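Local structure of putative PTS system, cellobiose-specific IIA component (Streptococcus mutans, 3L8R) at residues R38-V41 and H42-F45. The protein probably acts as the IIA component of a cellobiose-type sugar phosphotransferase system, passing on a phosphoryl group during sugar uptake. Numbering follows the deposited sequence.
Sequences RSIV and HEAF
V41 and F45 meet side by side because their first torsions set the two side chains alongside each other, pointing the same way: CG1 of V41 is anti to the backbone N (chi1 170°), while the F45 ring swings back beside its own N (chi1 -79°), leaving V41 CG1 3.8 Å from F45 CE2. The pair sits in the C-terminal half of alpha-helix 20-49, one of three long helices that make up each subunit of this all-helical trimer. Four successive i to i+4 backbone bonds hold the turn, among them F45 N to V41 O at 2.9 Å. V41 also packs on A63 and L106, and F45 on A110 and M113, so this side of the helix closes against both other helices of its subunit.

On the face toward the second subunit, R38 stretches out and its CG passes 4.2 Å from H42 CD2. Both side chains reach E108 of that subunit: R38 NH2 by a salt bridge to one carboxylate oxygen, H42 NE2 by a hydrogen bond to the other. R38 NH1 also bonds T102, on the helix carrying H95, the predicted site of phosphorylation.

The solvent-facing flank is bridged by a water. This water donates to S39 OG at 2.7 Å, a hydroxyl also bonded to N36 O, and to E43 OE1 at 3.0 Å.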
ATOM      1  N   ARG A  38      -4.048 -10.562  -6.435  1.00 16.60           N
ATOM      2  CA  ARG A  38      -2.891 -10.740  -5.582  1.00 16.06           C
ATOM      3  C   ARG A  38      -2.371 -12.148  -5.587  1.00 17.01           C
ATOM      4  O   ARG A  38      -1.159 -12.359  -5.557  1.00 18.02           O
ATOM      5  CB  ARG A  38      -3.117 -10.289  -4.150  1.00 15.55           C
ATOM      6  CG  ARG A  38      -1.810  -9.875  -3.493  1.00 13.45           C
ATOM      7  CD  ARG A  38      -2.036  -9.676  -1.968  1.00 13.10           C
ATOM      8  NE  ARG A  38      -0.993  -8.880  -1.345  1.00  9.51           N
ATOM      9  CZ  ARG A  38      -1.030  -7.558  -1.183  1.00  7.66           C
ATOM     10  NH1 ARG A  38      -2.071  -6.821  -1.548  1.00  2.42           N
ATOM     11  NH2 ARG A  38      -0.014  -6.989  -0.586  1.00  7.70           N
ATOM     12  N   SER A  39      -3.251 -13.143  -5.586  1.00 17.79           N
ATOM     13  CA  SER A  39      -2.726 -14.499  -5.574  1.00 18.50           C
ATOM     14  C   SER A  39      -2.049 -14.784  -6.896  1.00 18.27           C
ATOM     15  O   SER A  39      -1.095 -15.554  -6.952  1.00 19.18           O
ATOM     16  CB  SER A  39      -3.805 -15.534  -5.277  1.00 19.14           C
ATOM     17  OG  SER A  39      -4.650 -15.725  -6.402  1.00 22.89           O
ATOM     18  N   ILE A  40      -2.508 -14.146  -7.962  1.00 17.27           N
ATOM     19  CA  ILE A  40      -1.891 -14.426  -9.235  1.00 17.32           C
ATOM     20  C   ILE A  40      -0.526 -13.789  -9.278  1.00 17.76           C
ATOM     21  O   ILE A  40       0.441 -14.366  -9.852  1.00 18.33           O
ATOM     22  CB  ILE A  40      -2.741 -14.018 -10.454  1.00 16.77           C
ATOM     23  CG1 ILE A  40      -4.045 -14.808 -10.500  1.00 14.16           C
ATOM     24  CG2 ILE A  40      -1.990 -14.351 -11.719  1.00 19.70           C
ATOM     25  CD1 ILE A  40      -5.154 -14.034 -11.153  1.00 11.89           C
ATOM     26  N   VAL A  41      -0.419 -12.615  -8.665  1.00 16.42           N
ATOM     27  CA  VAL A  41       0.886 -11.980  -8.655  1.00 16.00           C
ATOM     28  C   VAL A  41       1.874 -12.883  -7.933  1.00 16.60           C
ATOM     29  O   VAL A  41       3.027 -13.021  -8.372  1.00 16.46           O
ATOM     30  CB  VAL A  41       0.875 -10.589  -8.020  1.00 15.34           C
ATOM     31  CG1 VAL A  41       2.314 -10.112  -7.843  1.00 14.43           C
ATOM     32  CG2 VAL A  41       0.082  -9.629  -8.875  1.00 14.45           C
ATOM     33  N   HIS A  42       1.426 -13.486  -6.823  1.00 17.09           N
ATOM     34  CA  HIS A  42       2.264 -14.422  -6.078  1.00 18.16           C
ATOM     35  C   HIS A  42       2.633 -15.650  -6.905  1.00 18.68           C
ATOM     36  O   HIS A  42       3.761 -16.077  -6.892  1.00 19.10           O
ATOM     37  CB  HIS A  42       1.634 -14.832  -4.760  1.00 18.17           C
ATOM     38  CG  HIS A  42       1.877 -13.849  -3.671  1.00 17.08           C
ATOM     39  ND1 HIS A  42       3.115 -13.700  -3.080  1.00 16.60           N
ATOM     40  CD2 HIS A  42       1.057 -12.944  -3.084  1.00 14.34           C
ATOM     41  CE1 HIS A  42       3.044 -12.749  -2.161  1.00 17.90           C
ATOM     42  NE2 HIS A  42       1.805 -12.274  -2.144  1.00 16.54           N
ATOM     43  N   GLU A  43       1.700 -16.163  -7.682  1.00 20.30           N
ATOM     44  CA  GLU A  43       2.043 -17.137  -8.734  1.00 21.39           C
ATOM     45  C   GLU A  43       3.211 -16.617  -9.570  1.00 21.20           C
ATOM     46  O   GLU A  43       4.249 -17.283  -9.649  1.00 21.19           O
ATOM     47  CB  GLU A  43       0.833 -17.489  -9.603  1.00 21.33           C
ATOM     48  CG  GLU A  43      -0.320 -18.116  -8.846  1.00 23.01           C
ATOM     49  CD  GLU A  43      -1.286 -18.838  -9.766  1.00 27.45           C
ATOM     50  OE1 GLU A  43      -2.329 -18.291 -10.154  1.00 25.01           O
ATOM     51  OE2 GLU A  43      -0.981 -19.993 -10.114  1.00 35.37           O
ATOM     52  N   ALA A  44       3.108 -15.403 -10.106  1.00 21.14           N
ATOM     53  CA  ALA A  44       4.243 -14.883 -10.861  1.00 21.83           C
ATOM     54  C   ALA A  44       5.518 -14.901 -10.014  1.00 23.21           C
ATOM     55  O   ALA A  44       6.589 -15.222 -10.542  1.00 23.78           O
ATOM     56  CB  ALA A  44       3.977 -13.516 -11.427  1.00 21.81           C
ATOM     57  N   PHE A  45       5.437 -14.564  -8.715  1.00 23.44           N
ATOM     58  CA  PHE A  45       6.631 -14.689  -7.885  1.00 22.88           C
ATOM     59  C   PHE A  45       7.106 -16.140  -7.741  1.00 24.03           C
ATOM     60  O   PHE A  45       8.298 -16.392  -7.640  1.00 24.28           O
ATOM     61  CB  PHE A  45       6.439 -14.082  -6.510  1.00 21.70           C
ATOM     62  CG  PHE A  45       6.548 -12.582  -6.480  1.00 20.63           C
ATOM     63  CD1 PHE A  45       7.717 -11.920  -6.936  1.00 19.91           C
ATOM     64  CD2 PHE A  45       5.505 -11.811  -5.983  1.00 15.46           C
ATOM     65  CE1 PHE A  45       7.820 -10.536  -6.896  1.00 15.23           C
ATOM     66  CE2 PHE A  45       5.612 -10.442  -5.941  1.00 15.06           C
ATOM     67  CZ  PHE A  45       6.776  -9.796  -6.394  1.00 15.43           C
TER
HETATM   68  O   HOH W   1      -4.600 -17.782  -8.222  1.00 25.12           O